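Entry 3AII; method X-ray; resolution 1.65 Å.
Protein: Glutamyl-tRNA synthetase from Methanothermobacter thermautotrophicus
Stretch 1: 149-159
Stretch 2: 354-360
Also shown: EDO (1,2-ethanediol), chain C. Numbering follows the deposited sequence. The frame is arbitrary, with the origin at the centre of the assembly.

Stretch 1, residues 149-159: DMIPADLEWLG
Stretch 2, residues 354-360: TLRAIAR

Two helices nearly two hundred residues apart in one chain meet here at an open angle: 149-158 and 355-360 run with their N-to-C directions 45° apart, and their axes come no closer than 11.2 Å. At that spacing side chains must bridge the gap. The register is set by Asp154 and Leu355, whose CA atoms lie 6.9 Å apart, and the contact buries 409 Å² over both sides.

Arg356 covers the most surface. Its CA-to-CB bond points away from the first helix, yet a long side chain (chi1 m at -73°, chi2 153°, chi3 t, chi4 -100°) brings the guanidinium back to it. NE donates to Asp154 OD1 at 2.8 Å, the core of a salt bridge, and Arg356 NH2 adds a weak bond to the same OD1 at 3.2 Å. Arg356 NH2 also makes a weak bond to Met150 O at 3.3 Å, a carbonyl already taken by Asp154 N at 2.9 Å, as the helix requires. Met150 (m, t, m) lays CB over one guanidinium face, 3.4 Å from Arg356 NH2; O1 of a bound ethanediol lies over the opposite face.

Asp154 suits its buried place because its carboxylate is fully engaged. With chi1 m and chi2 -6°, OD1 takes the arginine and also accepts from ethanediol O1 at 2.7 Å. Its OD2 accepts from water 1 at 2.8 Å, and that water accepts from Arg356 N at 3.0 Å, using a first-turn amide that has no helical acceptor.

Leu355 is the apolar centre. Pointing toward the first helix with chi1 m and chi2 t, it sets CD1 3.7 Å from Leu158 CD1 and CB 4.0 Å from Trp157 CZ3. Trp157, chi1 t and chi2 79°, reaches along the second helix to Ala359, whose CB is 3.6 Å from Trp157 CZ2. Ala359 is one turn after Leu355, on the same side, and its small methyl lets the indole come close. Ethanediol C2 lies over a face of that ring, 3.4 Å from Trp157 CG, so the diol fills space between indole and arginine.

The start of the second helix and the finish of the first are defined locally. Thr354, chi1 p, caps the second helix by accepting Ala357 N on OG1 at 2.9 Å. The first helix kinks at Pro152, whose nitrogen has no hydrogen to donate, and closes in a Schellman motif at Gly159, where phi/psi of 86/16 would jam a CB against the preceding carbonyl oxygen.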

# COMPACT_ATOMS: atom_id res chain seq x y z
N ASP A 149 -5.17 -13.87 -4.60
CA ASP A 149 -4.35 -13.66 -5.79
C ASP A 149 -3.71 -12.28 -5.82
O ASP A 149 -2.61 -12.12 -6.36
CB ASP A 149 -5.16 -13.89 -7.05
CG ASP A 149 -5.51 -15.36 -7.27
OD1 ASP A 149 -4.73 -16.24 -6.82
OD2 ASP A 149 -6.56 -15.63 -7.88
N MET A 150 -4.38 -11.28 -5.25
CA MET A 150 -3.88 -9.91 -5.33
C MET A 150 -2.61 -9.71 -4.50
O MET A 150 -1.68 -9.01 -4.93
CB MET A 150 -4.94 -8.89 -4.91
CG MET A 150 -6.12 -8.77 -5.86
SD MET A 150 -7.20 -7.40 -5.38
CE MET A 150 -7.55 -7.82 -3.68
N ILE A 151 -2.57 -10.31 -3.32
CA ILE A 151 -1.44 -10.13 -2.43
C ILE A 151 -0.11 -10.59 -3.02
O ILE A 151 0.87 -9.86 -2.99
CB ILE A 151 -1.73 -10.77 -1.05
CG1 ILE A 151 -2.72 -9.87 -0.29
CG2 ILE A 151 -0.43 -10.94 -0.25
CD1 ILE A 151 -3.26 -10.50 1.00
N PRO A 152 -0.05 -11.81 -3.57
CA PRO A 152 1.26 -12.16 -4.13
C PRO A 152 1.64 -11.30 -5.34
O PRO A 152 2.82 -11.00 -5.55
CB PRO A 152 1.09 -13.63 -4.55
CG PRO A 152 -0.37 -13.95 -4.36
CD PRO A 152 -0.93 -12.98 -3.41
N ALA A 153 0.66 -10.88 -6.12
CA ALA A 153 0.94 -9.99 -7.24
C ALA A 153 1.54 -8.66 -6.75
O ALA A 153 2.48 -8.12 -7.36
CB ALA A 153 -0.33 -9.75 -8.05
N ASP A 154 1.01 -8.14 -5.64
CA ASP A 154 1.50 -6.89 -5.06
C ASP A 154 2.93 -7.07 -4.57
O ASP A 154 3.75 -6.17 -4.72
CB ASP A 154 0.63 -6.42 -3.89
CG ASP A 154 -0.77 -5.94 -4.32
OD1 ASP A 154 -1.08 -5.85 -5.53
OD2 ASP A 154 -1.59 -5.68 -3.42
N LEU A 155 3.21 -8.21 -3.95
CA LEU A 155 4.56 -8.52 -3.49
C LEU A 155 5.55 -8.58 -4.65
O LEU A 155 6.68 -8.09 -4.54
CB LEU A 155 4.58 -9.85 -2.75
CG LEU A 155 3.99 -9.77 -1.35
CD1 LEU A 155 3.93 -11.16 -0.71
CD2 LEU A 155 4.84 -8.83 -0.51
N GLU A 156 5.14 -9.21 -5.75
CA GLU A 156 5.97 -9.27 -6.94
C GLU A 156 6.26 -7.85 -7.43
O GLU A 156 7.40 -7.52 -7.77
CB GLU A 156 5.30 -10.10 -8.05
CG GLU A 156 5.22 -11.62 -7.76
CD GLU A 156 4.32 -12.35 -8.73
OE1 GLU A 156 3.56 -11.68 -9.46
OE2 GLU A 156 4.34 -13.60 -8.76
N TRP A 157 5.24 -7.01 -7.44
CA TRP A 157 5.42 -5.63 -7.86
C TRP A 157 6.48 -4.93 -7.01
O TRP A 157 7.32 -4.18 -7.54
CB TRP A 157 4.09 -4.87 -7.79
CG TRP A 157 4.21 -3.42 -8.16
CD1 TRP A 157 4.29 -2.90 -9.42
CD2 TRP A 157 4.25 -2.30 -7.26
NE1 TRP A 157 4.38 -1.54 -9.37
CE2 TRP A 157 4.36 -1.14 -8.06
CE3 TRP A 157 4.22 -2.17 -5.87
CZ2 TRP A 157 4.44 0.14 -7.51
CZ3 TRP A 157 4.29 -0.89 -5.32
CH2 TRP A 157 4.40 0.25 -6.15
N LEU A 158 6.46 -5.18 -5.70
CA LEU A 158 7.43 -4.59 -4.79
C LEU A 158 8.83 -5.12 -5.00
O LEU A 158 9.79 -4.54 -4.49
CB LEU A 158 7.05 -4.83 -3.33
CG LEU A 158 5.91 -4.00 -2.79
CD1 LEU A 158 5.54 -4.50 -1.40
CD2 LEU A 158 6.33 -2.52 -2.75
N GLY A 159 8.96 -6.23 -5.72
CA GLY A 159 10.26 -6.87 -5.88
C GLY A 159 10.62 -7.84 -4.76
O GLY A 159 11.78 -8.23 -4.61
N THR A 354 -3.68 2.08 -1.55
CA THR A 354 -3.23 0.75 -1.96
C THR A 354 -1.99 0.85 -2.84
O THR A 354 -1.77 1.87 -3.50
CB THR A 354 -4.31 -0.01 -2.74
OG1 THR A 354 -4.69 0.75 -3.89
CG2 THR A 354 -5.55 -0.24 -1.87
N LEU A 355 -1.18 -0.20 -2.85
CA LEU A 355 -0.08 -0.26 -3.81
C LEU A 355 -0.61 -0.16 -5.25
O LEU A 355 0.01 0.45 -6.12
CB LEU A 355 0.74 -1.54 -3.61
CG LEU A 355 1.35 -1.66 -2.21
CD1 LEU A 355 2.24 -2.91 -2.14
CD2 LEU A 355 2.13 -0.42 -1.83
N ARG A 356 -1.77 -0.76 -5.50
CA ARG A 356 -2.37 -0.69 -6.84
C ARG A 356 -2.70 0.74 -7.26
O ARG A 356 -2.41 1.15 -8.39
CB ARG A 356 -3.61 -1.60 -6.92
CG ARG A 356 -3.20 -3.06 -6.97
CD ARG A 356 -4.24 -4.05 -6.41
NE ARG A 356 -3.62 -5.37 -6.47
CZ ARG A 356 -3.87 -6.28 -7.41
NH1 ARG A 356 -4.78 -6.04 -8.35
NH2 ARG A 356 -3.21 -7.43 -7.40
N ALA A 357 -3.29 1.52 -6.36
CA ALA A 357 -3.62 2.90 -6.68
C ALA A 357 -2.35 3.70 -6.94
O ALA A 357 -2.29 4.46 -7.92
CB ALA A 357 -4.43 3.54 -5.56
N ILE A 358 -1.34 3.57 -6.09
CA ILE A 358 -0.15 4.39 -6.31
C ILE A 358 0.65 3.95 -7.54
O ILE A 358 1.20 4.80 -8.26
CB ILE A 358 0.76 4.53 -5.06
CG1 ILE A 358 1.29 3.18 -4.59
CG2 ILE A 358 -0.00 5.21 -3.93
CD1 ILE A 358 2.28 3.30 -3.45
N ALA A 359 0.68 2.65 -7.81
CA ALA A 359 1.30 2.18 -9.06
C ALA A 359 0.62 2.76 -10.29
O ALA A 359 1.28 3.09 -11.29
CB ALA A 359 1.31 0.65 -9.13
N ARG A 360 -0.70 2.89 -10.23
CA ARG A 360 -1.45 3.37 -11.38
C ARG A 360 -1.12 4.83 -11.67
O ARG A 360 -1.27 5.29 -12.79
CB ARG A 360 -2.95 3.21 -11.14
CG ARG A 360 -3.80 3.48 -12.37
CD ARG A 360 -5.28 3.53 -12.00
NE ARG A 360 -6.12 3.52 -13.19
CZ ARG A 360 -7.44 3.57 -13.16
NH1 ARG A 360 -8.08 3.64 -12.00
NH2 ARG A 360 -8.13 3.56 -14.30
C1 EDO C . 0.44 -3.68 -7.31
O1 EDO C . 0.04 -4.99 -7.78
C2 EDO C . 0.87 -2.84 -8.51
O2 EDO C . -0.25 -2.67 -9.40
O HOH W 1 -2.51 -3.03 -3.76